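Local coordinates for protein lyase/mutase (Burkholderia cenocepacia, PDB 4LSB) that is a lyase/mutase-type enzyme of the TIM-barrel superfamily that binds a magnesium ion, at residues E20-L25 against F32-P37; Y61-G66 against L245-L250; L113-G118 against R153-P158; E143-A148 against L161-E166; D202-V207 against A232-K237. One frame throughout, in Å; residues are numbered along the deposited sequence.

Contact 1 of 5, residues E20-L25 against F32-P37; sequences EAFRAL and FIIPNP
Leu25 lays its CB over one face of the Phe32 ring, 3.8 Å from the ring centroid and 20° off the normal, a CH-pi contact displaced toward the CE1 rim, where CB comes within 3.6 Å of Phe32 CE1. Farther out on the same leucine, Leu25 CD1 reaches Phe32 CE2 at 3.9 Å. The Phe32 CG sits between the backbone N and the carbonyl carbon (chi1 73°), which carries the ring from the strand toward the helix. Phe22, one turn back on the helix, extends its ring past Phe32 and meets Ile34 with an edge: Phe22 CE1 lies 3.7 Å from Ile34 CD1, near the plane of the ring. Phe32 CZ approaches that same Phe22 CE1 less closely, at 4.3 Å. Large flat and branched residues suit the gap, since the axes of helix 20-25 and strand 32-34 stay 11.2 Å apart and run at 131° to each other. On the solvent side of the helix, Arg23 grips Glu20 side-on, NE and NH2 both to OE2, a salt bridge to the residue three places back. His26 meets both Phe22 and Phe32 edge-to-face, while Phe32 and Ile34 bond through their backbones to strand 238-240 and rest on Arg238, placing helix 14-25 beside the first strand of the barrel.

Contact 2 of 5, residues Y61-G66 against L245-L250; sequences YAFSKG and LARAAL
Two residues before Phe63, which carries the whole contact onto Ala246, Arg247 and Leu250, Tyr61 sets its CB away from helix 245-250 and gives its carbonyl to the last turn: Tyr61 O accepts from Ser64 OG at 2.7 Å as well as from Lys65 N, so the serine spends its hydroxyl inside its own helix. Phe63 then turns toward the other helix. Its CG stands anti to its carbonyl carbon (chi1 -53°), and this sends the ring between the helices, with Phe63 CE2 3.7 Å from Arg247 CG and 4.0 Å from Arg247 CD. Ala246 CB meets the ring at its edge, 4.4 Å from Phe63 CD2; the short alanine suits the place where the CA atoms of Phe63 and Ala246 are nearest, 7.7 Å apart. The benzylic CB is used too, Phe63 CB touching Leu250 CD1 at 4.0 Å. Lys65 sets its CG above one face of Tyr61. At Gly66 the helix closes in a Schellman motif, and the positive phi (76°) suits a residue without a side chain. The second subunit covers this region: its Ile278 packs on Phe63, and its Arg44 bonds to Gly66 O. Arg247 thus divides its chemistry. Its methylenes serve as an apolar partner for Phe63, while the guanidinium, turned 81° from the ring and so not stacked on it, bonds to Gly220 O and to Val273 O of the second subunit, tying an apolar helix contact into the dimer interface.

Contact 3 of 5, residues L113-G118 against R153-P158; sequences LAAEAG and RALPFP
The backbones stay well apart, with CA of Ala115 and CA of Leu155 8.1 Å from each other, and the end of helix 104-116 faces a loop that has no regular structure. Ala115 bridges the gap with a single methyl. Leu155 opens its fork toward that methyl, so that Leu155 CD1 lies 3.6 Å and CD2 3.8 Å from Ala115 CB. A leucine suits the loop here because both branches can close on one methyl. Two residues on, Phe157 points the far end of its ring at the same atom: Phe157 CZ stands 4.2 Å from Ala115 CB, near the ring plane, and therefore edge-on. With CG between backbone N and carbonyl carbon (chi1 50°), this ring is directed to the helix side of the loop, and it also leans on Gln15 and Ala19 of helix 14-25. Gln15 NE2 in turn bonds to Ala115 O, so that helix holds both partners. Just beyond, Gly118 ends the helix in a Schellman motif, Gly118 N bonded to Ala115 O at 2.8 Å; its phi of 113° would press a CB against the preceding carbonyl. On the loop side, Arg153 NH2 makes a salt bridge to Asp191. Segment 153-158 is an alpha-beta loop at the N-terminal end of the TIM-barrel strands, leading from helix 138-153 to strand 160-164 and here braced against helix 104-116.

Contact 4 of 5, residues E143-A148 against L161-E166; sequences ERIAAA and LTARCE
Arg164 NE bonds to Glu166 OE2 at 2.7 Å, nearly straight at 167°, just past the strand whose Leu161 and Ala163 pack on Ile145 and Ala148. The setting is the beta-alpha-beta unit of strand 121-125, helix 138-153 and strand 160-164, one step of the TIM barrel. Glu166 OE2 lies in the guanidinium plane, though NE comes to it from above the carboxylate plane. With Arg164 NH2 2.8 Å from Glu166 OE1, the arginine grips the carboxylate side-on through two nitrogens. Helix 143-148 runs almost antiparallel to strand 161-164, at 170°, with 10.0 Å between the axes. Alternation along the strand sends Leu161 and Ala163 outward to the helix and Thr162 inward, where its OG1 bonds to Arg238. The small Ala163 suits the closest backbone approach, its CA 6.9 Å from CA of Ile145; Ala163 CB lies 3.8 Å from Ile145 CD1. Ala148, also small, adds a methyl that helix 104-116 covers through Val107 and Ile111. Arg144 spends its guanidinium on carbonyls of Asn98, Gly101, Asp102 and Glu125. Leucine fills the wider end: with its CG anti to the backbone N (chi1 -180°), Leu161 brings CD2 to 3.8 Å from Ala148 CB and 4.2 Å from Ile145 CG2.

Contact 5 of 5, residues D202-V207 against A232-K237; sequences DEIAAV and AALGVK
No ring takes part where Ala205 and Leu234 meet; the flat groups in contact are peptide carbonyls, and Leu234 O comes 3.7 Å from Ala205 CA. A water donates to Ala205 O at 2.8 Å and, weakly, to Leu234 O at 3.4 Å. Thr208 OG1 lies within hydrogen-bonding distance of both oxygens, so its one proton must be shared or go to either. Around this polar seam the side chains pack. Ile204 holds its CG2 anti to the backbone N, which aims the methyl at the turn; Ile204 CG2 sits 3.5 Å from Val236 CG2, tighter than ordinary carbon contact, and 4.1 Å from Leu234 CB. Leu234 crosses Ile204 at about a right angle and sends Leu234 CD2 to within 4.0 Å of Ala205 CB. A small residue at Ala205 suits this place, where its CA is only 4.7 Å from CA of Leu234. Gly235 follows with a phi of 91° and closes helix 228-233 in a Schellman motif, turning the chain so that CG2 of Val236 reaches Ile204. Val217 of strand 215-218 touches Ile204 and Val236, and Leu226 touches Ile204 and Leu234. The chemistry is thus split: Ile204 and Val236 are buried toward strand 215-218, while Leu234 lies at the partly exposed margin, where the carbonyls are met by a water, weakly in the case of Leu234 O, and by Thr208 OG1.

The barrel links most of these contacts. Contacts 1 and 5 meet directly, with Phe32 N 3.0 Å from Lys237 O in a probable hydrogen bond between the first and last strand regions, although their centres are 18 Å apart. Contact 1 also touches contact 3 through Glu20 and Pro158, and contact 2 where Leu245 packs on Pro35 and Asn36. Contacts 3 and 4 interleave along the chain around helix 138-153, with centres 16 Å apart. Contact 2 lies across the chain's centre from contact 4, about 26 Å between centres. It approaches the metal site: the Phe63 side chain is about 9 Å from the magnesium ion at Ser58 and Glu97.

Contact 1 of 5, residues E20-L25 against F32-P37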
# COMPACT_ATOMS: atom_id res chain seq x y z
N GLU B 20 -9.66 14.50 22.61
CA GLU B 20 -10.27 15.82 22.72
C GLU B 20 -10.17 16.61 21.45
O GLU B 20 -11.14 17.30 21.08
CB GLU B 20 -9.63 16.64 23.85
CG GLU B 20 -10.28 18.02 24.01
CD GLU B 20 -11.80 18.00 24.23
OE1 GLU B 20 -12.34 17.11 24.94
OE2 GLU B 20 -12.48 18.91 23.67
N ALA B 21 -9.02 16.58 20.81
CA ALA B 21 -8.89 17.26 19.52
C ALA B 21 -9.93 16.72 18.50
O ALA B 21 -10.57 17.47 17.74
CB ALA B 21 -7.46 17.11 19.01
N PHE B 22 -10.12 15.40 18.51
CA PHE B 22 -11.04 14.77 17.57
C PHE B 22 -12.47 15.19 17.85
O PHE B 22 -13.21 15.53 16.92
CB PHE B 22 -10.92 13.26 17.63
CG PHE B 22 -11.66 12.57 16.52
CD1 PHE B 22 -11.41 12.90 15.19
CD2 PHE B 22 -12.58 11.61 16.79
CE1 PHE B 22 -12.09 12.23 14.15
CE2 PHE B 22 -13.25 10.94 15.77
CZ PHE B 22 -13.00 11.26 14.46
N ARG B 23 -12.89 15.16 19.12
CA ARG B 23 -14.25 15.55 19.47
C ARG B 23 -14.49 17.02 19.05
O ARG B 23 -15.54 17.32 18.49
CB ARG B 23 -14.51 15.36 20.99
CG ARG B 23 -15.95 15.67 21.44
CD ARG B 23 -16.03 16.14 22.92
NE ARG B 23 -15.32 17.42 23.09
CZ ARG B 23 -15.82 18.64 22.82
NH1 ARG B 23 -17.07 18.81 22.40
NH2 ARG B 23 -15.04 19.71 22.97
N ALA B 24 -13.50 17.88 19.30
CA ALA B 24 -13.55 19.31 18.96
C ALA B 24 -13.70 19.59 17.45
O ALA B 24 -14.33 20.60 17.09
CB ALA B 24 -12.33 20.03 19.49
N LEU B 25 -13.11 18.74 16.60
CA LEU B 25 -13.30 18.87 15.14
C LEU B 25 -14.74 18.84 14.81
O LEU B 25 -15.14 19.52 13.86
CB LEU B 25 -12.61 17.75 14.32
CG LEU B 25 -11.12 17.75 14.40
CD1 LEU B 25 -10.44 16.55 13.79
CD2 LEU B 25 -10.61 19.06 13.79
N PHE B 32 -15.41 18.96 8.01
CA PHE B 32 -13.99 18.59 7.80
C PHE B 32 -13.89 17.26 7.11
O PHE B 32 -14.77 16.45 7.20
CB PHE B 32 -13.18 18.59 9.11
CG PHE B 32 -13.48 17.45 10.05
CD1 PHE B 32 -14.54 17.50 10.92
CD2 PHE B 32 -12.63 16.34 10.11
CE1 PHE B 32 -14.81 16.45 11.77
CE2 PHE B 32 -12.88 15.29 10.96
CZ PHE B 32 -13.99 15.33 11.79
N ILE B 33 -12.77 17.03 6.45
CA ILE B 33 -12.58 15.78 5.74
C ILE B 33 -11.73 14.89 6.66
O ILE B 33 -10.76 15.34 7.25
CB ILE B 33 -11.85 15.99 4.40
CG1 ILE B 33 -12.72 16.82 3.46
CG2 ILE B 33 -11.50 14.67 3.77
CD1 ILE B 33 -12.05 17.26 2.15
N ILE B 34 -12.15 13.64 6.78
CA ILE B 34 -11.41 12.62 7.46
C ILE B 34 -11.00 11.58 6.40
O ILE B 34 -11.81 10.77 5.92
CB ILE B 34 -12.16 12.02 8.66
CG1 ILE B 34 -11.25 11.05 9.42
CG2 ILE B 34 -13.44 11.32 8.24
CD1 ILE B 34 -11.76 10.70 10.80
N PRO B 35 -9.73 11.67 5.96
CA PRO B 35 -9.33 10.77 4.88
C PRO B 35 -8.94 9.41 5.39
O PRO B 35 -8.72 9.23 6.61
CB PRO B 35 -8.13 11.51 4.28
CG PRO B 35 -7.49 12.11 5.46
CD PRO B 35 -8.63 12.57 6.33
N ASN B 36 -8.83 8.46 4.46
CA ASN B 36 -8.71 7.05 4.77
C ASN B 36 -7.41 6.41 4.17
O ASN B 36 -7.45 5.85 3.10
CB ASN B 36 -9.91 6.24 4.26
CG ASN B 36 -11.27 6.74 4.77
OD1 ASN B 36 -11.79 7.76 4.28
ND2 ASN B 36 -11.85 6.05 5.73
N PRO B 37 -6.31 6.49 4.88
CA PRO B 37 -5.14 5.69 4.55
C PRO B 37 -5.35 4.23 4.84
O PRO B 37 -6.29 3.89 5.56
CB PRO B 37 -4.10 6.26 5.49
CG PRO B 37 -4.88 6.52 6.68
CD PRO B 37 -6.21 7.01 6.25

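Contact 2 of 5, residues Y61-G66 against L245-L250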
# COMPACT_ATOMS: atom_id res chain seq x y z
N TYR B 61 -7.80 -1.64 3.33
CA TYR B 61 -6.98 -2.62 3.98
C TYR B 61 -7.04 -3.95 3.27
O TYR B 61 -6.01 -4.56 3.04
CB TYR B 61 -7.38 -2.79 5.46
CG TYR B 61 -6.61 -3.88 6.21
CD1 TYR B 61 -5.40 -3.62 6.78
CD2 TYR B 61 -7.12 -5.18 6.31
CE1 TYR B 61 -4.69 -4.60 7.46
CE2 TYR B 61 -6.41 -6.18 6.96
CZ TYR B 61 -5.20 -5.88 7.55
OH TYR B 61 -4.49 -6.86 8.23
N ALA B 62 -8.26 -4.39 2.95
CA ALA B 62 -8.49 -5.63 2.26
C ALA B 62 -7.80 -5.62 0.92
O ALA B 62 -7.11 -6.58 0.63
CB ALA B 62 -9.97 -5.89 2.10
N PHE B 63 -7.98 -4.58 0.10
CA PHE B 63 -7.34 -4.51 -1.20
C PHE B 63 -5.82 -4.66 -1.09
O PHE B 63 -5.21 -5.37 -1.92
CB PHE B 63 -7.68 -3.22 -1.98
CG PHE B 63 -9.16 -2.96 -2.11
CD1 PHE B 63 -10.07 -4.02 -2.13
CD2 PHE B 63 -9.64 -1.67 -2.22
CE1 PHE B 63 -11.42 -3.76 -2.24
CE2 PHE B 63 -10.98 -1.41 -2.30
CZ PHE B 63 -11.88 -2.48 -2.32
N SER B 64 -5.22 -4.08 -0.06
CA SER B 64 -3.76 -4.23 0.13
C SER B 64 -3.38 -5.68 0.35
O SER B 64 -2.29 -6.11 -0.03
CB SER B 64 -3.22 -3.34 1.28
OG SER B 64 -3.47 -3.89 2.57
N LYS B 65 -4.27 -6.45 0.98
CA LYS B 65 -4.02 -7.86 1.22
C LYS B 65 -4.47 -8.77 0.06
O LYS B 65 -4.40 -9.97 0.21
CB LYS B 65 -4.75 -8.31 2.48
CG LYS B 65 -4.34 -7.60 3.73
CD LYS B 65 -2.92 -7.89 4.15
CE LYS B 65 -2.51 -7.07 5.37
NZ LYS B 65 -1.08 -6.59 5.29
N GLY B 66 -4.96 -8.19 -1.03
CA GLY B 66 -5.40 -8.95 -2.19
C GLY B 66 -6.76 -9.62 -1.96
O GLY B 66 -7.04 -10.65 -2.57
N LEU B 245 -9.37 6.41 -1.75
CA LEU B 245 -7.96 6.72 -1.92
C LEU B 245 -7.17 5.47 -2.37
O LEU B 245 -6.31 5.55 -3.28
CB LEU B 245 -7.35 7.35 -0.69
CG LEU B 245 -7.79 8.78 -0.44
CD1 LEU B 245 -7.39 9.26 0.95
CD2 LEU B 245 -7.25 9.67 -1.56
N ALA B 246 -7.44 4.33 -1.73
CA ALA B 246 -6.80 3.08 -2.12
C ALA B 246 -7.14 2.77 -3.59
O ALA B 246 -6.27 2.35 -4.35
CB ALA B 246 -7.24 1.93 -1.19
N ARG B 247 -8.37 3.03 -4.00
CA ARG B 247 -8.78 2.76 -5.36
C ARG B 247 -8.17 3.81 -6.33
O ARG B 247 -7.89 3.50 -7.46
CB ARG B 247 -10.32 2.63 -5.47
CG ARG B 247 -10.89 1.42 -4.75
CD ARG B 247 -12.39 1.20 -5.02
NE ARG B 247 -13.20 2.28 -4.41
CZ ARG B 247 -13.67 3.34 -5.04
NH1 ARG B 247 -13.50 3.50 -6.34
NH2 ARG B 247 -14.38 4.25 -4.36
N ALA B 248 -7.96 5.04 -5.90
CA ALA B 248 -7.22 5.98 -6.72
C ALA B 248 -5.79 5.47 -7.00
O ALA B 248 -5.28 5.52 -8.14
CB ALA B 248 -7.20 7.33 -6.07
N ALA B 249 -5.13 5.02 -5.95
CA ALA B 249 -3.75 4.54 -6.09
C ALA B 249 -3.73 3.33 -7.07
O ALA B 249 -2.89 3.21 -7.97
CB ALA B 249 -3.24 4.11 -4.74
N LEU B 250 -4.69 2.45 -6.87
CA LEU B 250 -4.79 1.26 -7.69
C LEU B 250 -5.13 1.58 -9.15
O LEU B 250 -4.60 0.95 -10.04
CB LEU B 250 -5.74 0.26 -7.06
CG LEU B 250 -5.17 -0.34 -5.78
CD1 LEU B 250 -6.19 -1.23 -5.09
CD2 LEU B 250 -3.92 -1.18 -6.05

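Contact 3 of 5, residues L113-G118 against R153-P158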
# COMPACT_ATOMS: atom_id res chain seq x y z
N LEU B 113 -11.41 -2.87 22.90
CA LEU B 113 -10.19 -3.28 22.21
C LEU B 113 -9.67 -2.23 21.22
O LEU B 113 -8.47 -2.05 21.04
CB LEU B 113 -10.41 -4.61 21.48
CG LEU B 113 -10.58 -5.82 22.43
CD1 LEU B 113 -11.10 -7.02 21.66
CD2 LEU B 113 -9.30 -6.12 23.20
N ALA B 114 -10.58 -1.55 20.55
CA ALA B 114 -10.19 -0.56 19.55
C ALA B 114 -9.56 0.60 20.28
O ALA B 114 -8.55 1.13 19.86
CB ALA B 114 -11.36 -0.09 18.73
N ALA B 115 -10.11 0.96 21.44
CA ALA B 115 -9.52 2.03 22.23
C ALA B 115 -8.14 1.62 22.74
O ALA B 115 -7.19 2.41 22.69
CB ALA B 115 -10.44 2.43 23.39
N GLU B 116 -8.02 0.37 23.18
CA GLU B 116 -6.77 -0.13 23.69
C GLU B 116 -5.72 -0.05 22.58
O GLU B 116 -4.58 0.32 22.84
CB GLU B 116 -7.00 -1.55 24.21
CG GLU B 116 -5.89 -2.18 25.00
CD GLU B 116 -6.35 -3.55 25.57
OE1 GLU B 116 -6.71 -3.60 26.78
OE2 GLU B 116 -6.41 -4.55 24.80
N ALA B 117 -6.13 -0.30 21.33
CA ALA B 117 -5.23 -0.17 20.17
C ALA B 117 -4.88 1.25 19.79
O ALA B 117 -4.02 1.47 18.94
CB ALA B 117 -5.81 -0.90 18.96
N GLY B 118 -5.55 2.23 20.41
CA GLY B 118 -5.20 3.61 20.28
C GLY B 118 -6.18 4.50 19.55
O GLY B 118 -5.98 5.71 19.43
N ARG B 153 -18.37 5.32 26.89
CA ARG B 153 -18.44 6.25 28.06
C ARG B 153 -17.64 5.77 29.28
O ARG B 153 -17.31 6.57 30.16
CB ARG B 153 -19.91 6.54 28.46
CG ARG B 153 -20.81 7.11 27.35
CD ARG B 153 -20.25 8.36 26.62
NE ARG B 153 -20.87 8.48 25.29
CZ ARG B 153 -20.25 8.58 24.10
NH1 ARG B 153 -18.92 8.69 23.96
NH2 ARG B 153 -21.01 8.60 23.03
N ALA B 154 -17.28 4.49 29.32
CA ALA B 154 -16.44 3.98 30.39
C ALA B 154 -14.97 4.26 30.18
O ALA B 154 -14.18 3.97 31.04
CB ALA B 154 -16.67 2.47 30.58
N LEU B 155 -14.58 4.81 29.02
CA LEU B 155 -13.18 5.08 28.78
C LEU B 155 -12.83 6.39 29.45
O LEU B 155 -13.73 7.22 29.65
CB LEU B 155 -12.91 5.21 27.27
CG LEU B 155 -13.15 3.94 26.42
CD1 LEU B 155 -13.10 4.27 24.95
CD2 LEU B 155 -12.18 2.82 26.76
N PRO B 156 -11.55 6.60 29.73
CA PRO B 156 -11.14 7.82 30.47
C PRO B 156 -10.86 9.05 29.57
O PRO B 156 -10.18 10.00 29.98
CB PRO B 156 -9.86 7.38 31.18
CG PRO B 156 -9.27 6.36 30.28
CD PRO B 156 -10.45 5.62 29.66
N PHE B 157 -11.40 9.02 28.37
CA PHE B 157 -11.30 10.14 27.41
C PHE B 157 -12.51 10.03 26.53
O PHE B 157 -13.19 9.00 26.53
CB PHE B 157 -10.03 10.04 26.56
CG PHE B 157 -9.82 8.71 25.94
CD1 PHE B 157 -10.49 8.34 24.77
CD2 PHE B 157 -8.96 7.80 26.53
CE1 PHE B 157 -10.29 7.09 24.21
CE2 PHE B 157 -8.77 6.57 25.96
CZ PHE B 157 -9.44 6.20 24.81
N PRO B 158 -12.84 11.12 25.79
CA PRO B 158 -14.05 11.07 25.00
C PRO B 158 -13.85 10.22 23.73
O PRO B 158 -13.00 10.53 22.88
CB PRO B 158 -14.32 12.53 24.64
CG PRO B 158 -13.10 13.30 25.00
CD PRO B 158 -12.27 12.46 25.93

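Contact 4 of 5, residues E143-A148 against L161-E166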
# COMPACT_ATOMS: atom_id res chain seq x y z
N GLU B 143 -29.96 -1.83 20.62
CA GLU B 143 -29.30 -2.46 21.79
C GLU B 143 -27.80 -2.58 21.58
O GLU B 143 -26.98 -2.35 22.52
CB GLU B 143 -29.85 -3.86 22.04
CG GLU B 143 -30.61 -4.03 23.32
CD GLU B 143 -30.86 -5.51 23.63
OE1 GLU B 143 -30.71 -5.90 24.81
OE2 GLU B 143 -31.18 -6.28 22.68
N ARG B 144 -27.45 -2.95 20.35
CA ARG B 144 -26.04 -3.00 19.94
C ARG B 144 -25.34 -1.64 20.12
O ARG B 144 -24.27 -1.57 20.72
CB ARG B 144 -25.91 -3.47 18.49
CG ARG B 144 -26.10 -4.98 18.30
CD ARG B 144 -26.44 -5.28 16.85
NE ARG B 144 -25.47 -4.67 15.93
CZ ARG B 144 -24.29 -5.20 15.63
NH1 ARG B 144 -23.89 -6.37 16.16
NH2 ARG B 144 -23.52 -4.58 14.77
N ILE B 145 -25.91 -0.58 19.56
CA ILE B 145 -25.29 0.76 19.71
C ILE B 145 -25.26 1.20 21.18
O ILE B 145 -24.30 1.78 21.65
CB ILE B 145 -26.02 1.82 18.85
CG1 ILE B 145 -25.81 1.52 17.37
CG2 ILE B 145 -25.56 3.24 19.19
CD1 ILE B 145 -24.37 1.51 16.90
N ALA B 146 -26.29 0.86 21.93
CA ALA B 146 -26.32 1.18 23.35
C ALA B 146 -25.13 0.56 24.13
O ALA B 146 -24.53 1.17 25.03
CB ALA B 146 -27.63 0.73 23.95
N ALA B 147 -24.77 -0.65 23.76
CA ALA B 147 -23.65 -1.35 24.37
C ALA B 147 -22.34 -0.71 23.94
O ALA B 147 -21.40 -0.62 24.73
CB ALA B 147 -23.67 -2.84 23.97
N ALA B 148 -22.28 -0.26 22.69
CA ALA B 148 -21.07 0.42 22.20
C ALA B 148 -20.90 1.75 22.93
O ALA B 148 -19.80 2.10 23.30
CB ALA B 148 -21.11 0.65 20.69
N LEU B 161 -18.11 7.87 18.96
CA LEU B 161 -18.80 6.74 18.36
C LEU B 161 -19.65 7.15 17.15
O LEU B 161 -20.56 7.94 17.27
CB LEU B 161 -19.67 5.94 19.33
CG LEU B 161 -20.40 4.74 18.71
CD1 LEU B 161 -19.49 3.56 18.42
CD2 LEU B 161 -21.55 4.25 19.59
N THR B 162 -19.31 6.55 16.01
CA THR B 162 -20.12 6.72 14.79
C THR B 162 -21.03 5.49 14.65
O THR B 162 -20.55 4.36 14.61
CB THR B 162 -19.23 6.89 13.55
OG1 THR B 162 -18.39 8.02 13.68
CG2 THR B 162 -20.09 7.09 12.31
N ALA B 163 -22.34 5.72 14.58
CA ALA B 163 -23.29 4.68 14.34
C ALA B 163 -23.66 4.73 12.86
O ALA B 163 -24.01 5.80 12.33
CB ALA B 163 -24.54 4.89 15.20
N ARG B 164 -23.47 3.59 12.18
CA ARG B 164 -23.78 3.43 10.76
C ARG B 164 -25.08 2.67 10.48
O ARG B 164 -25.38 1.62 11.08
CB ARG B 164 -22.63 2.71 10.04
CG ARG B 164 -21.47 3.62 9.67
CD ARG B 164 -20.25 2.93 9.09
NE ARG B 164 -20.56 2.20 7.87
CZ ARG B 164 -19.67 1.79 7.00
NH1 ARG B 164 -18.38 2.05 7.14
NH2 ARG B 164 -20.07 1.11 5.95
N CYS B 165 -25.84 3.20 9.56
CA CYS B 165 -27.01 2.51 9.00
C CYS B 165 -26.71 2.16 7.55
O CYS B 165 -26.44 3.04 6.70
CB CYS B 165 -28.28 3.33 9.12
SG CYS B 165 -29.64 2.52 8.26
N GLU B 166 -26.75 0.86 7.25
CA GLU B 166 -26.23 0.37 6.00
C GLU B 166 -27.30 0.13 4.93
O GLU B 166 -27.01 -0.44 3.90
CB GLU B 166 -25.44 -0.91 6.24
CG GLU B 166 -24.32 -0.74 7.23
CD GLU B 166 -23.23 0.19 6.74
OE1 GLU B 166 -22.52 -0.19 5.78
OE2 GLU B 166 -23.05 1.29 7.30

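Contact 5 of 5, residues D202-V207 against A232-K237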
# COMPACT_ATOMS: atom_id res chain seq x y z
N ASP B 202 -30.56 16.76 -1.54
CA ASP B 202 -31.81 16.96 -0.80
C ASP B 202 -32.01 15.89 0.25
O ASP B 202 -32.50 16.19 1.32
CB ASP B 202 -33.03 16.95 -1.75
CG ASP B 202 -33.11 18.20 -2.64
OD1 ASP B 202 -32.50 19.25 -2.32
OD2 ASP B 202 -33.86 18.14 -3.65
N GLU B 203 -31.66 14.64 -0.08
CA GLU B 203 -31.73 13.54 0.91
C GLU B 203 -30.75 13.78 2.09
O GLU B 203 -31.11 13.66 3.26
CB GLU B 203 -31.48 12.19 0.25
CG GLU B 203 -32.59 11.76 -0.73
CD GLU B 203 -32.67 10.26 -1.00
OE1 GLU B 203 -31.71 9.53 -0.72
OE2 GLU B 203 -33.72 9.78 -1.51
N ILE B 204 -29.54 14.19 1.77
CA ILE B 204 -28.55 14.53 2.82
C ILE B 204 -29.01 15.66 3.74
O ILE B 204 -28.89 15.59 4.97
CB ILE B 204 -27.19 14.94 2.17
CG1 ILE B 204 -26.50 13.75 1.54
CG2 ILE B 204 -26.25 15.55 3.19
CD1 ILE B 204 -25.38 14.12 0.61
N ALA B 205 -29.53 16.74 3.17
CA ALA B 205 -30.01 17.84 4.01
C ALA B 205 -31.13 17.42 4.96
O ALA B 205 -31.25 17.92 6.06
CB ALA B 205 -30.46 18.99 3.17
N ALA B 206 -31.98 16.51 4.52
CA ALA B 206 -33.06 15.97 5.36
C ALA B 206 -32.51 15.11 6.49
O ALA B 206 -33.06 15.10 7.57
CB ALA B 206 -34.00 15.14 4.53
N VAL B 207 -31.50 14.32 6.18
CA VAL B 207 -30.76 13.58 7.24
C VAL B 207 -30.18 14.53 8.30
O VAL B 207 -30.42 14.33 9.48
CB VAL B 207 -29.62 12.70 6.69
CG1 VAL B 207 -28.91 12.01 7.82
CG2 VAL B 207 -30.23 11.64 5.81
N ALA B 232 -21.07 21.09 3.58
CA ALA B 232 -21.23 21.94 4.73
C ALA B 232 -22.57 22.73 4.66
O ALA B 232 -23.27 22.87 5.66
CB ALA B 232 -20.03 22.90 4.85
N ALA B 233 -22.94 23.19 3.47
CA ALA B 233 -24.18 23.95 3.27
C ALA B 233 -25.43 23.08 3.47
O ALA B 233 -26.51 23.59 3.80
CB ALA B 233 -24.19 24.55 1.88
N LEU B 234 -25.28 21.77 3.25
CA LEU B 234 -26.33 20.78 3.55
C LEU B 234 -26.32 20.35 5.05
O LEU B 234 -27.12 19.53 5.48
CB LEU B 234 -26.15 19.59 2.62
CG LEU B 234 -26.19 19.91 1.14
CD1 LEU B 234 -25.71 18.73 0.32
CD2 LEU B 234 -27.61 20.29 0.72
N GLY B 235 -25.41 20.90 5.83
CA GLY B 235 -25.40 20.66 7.26
C GLY B 235 -24.56 19.48 7.72
O GLY B 235 -24.60 19.11 8.90
N VAL B 236 -23.80 18.92 6.79
CA VAL B 236 -22.87 17.85 7.09
C VAL B 236 -21.72 18.36 7.92
O VAL B 236 -21.24 19.49 7.73
CB VAL B 236 -22.32 17.23 5.78
CG1 VAL B 236 -21.36 16.08 6.07
CG2 VAL B 236 -23.49 16.68 4.97
N LYS B 237 -21.27 17.51 8.86
CA LYS B 237 -20.12 17.86 9.69
C LYS B 237 -18.79 17.21 9.27
O LYS B 237 -17.73 17.80 9.44
CB LYS B 237 -20.43 17.48 11.13
CG LYS B 237 -19.36 17.91 12.13
CD LYS B 237 -19.00 19.38 12.09
CE LYS B 237 -20.23 20.26 12.33
NZ LYS B 237 -19.83 21.69 12.39
O HOH W 1 -30.17 20.47 6.71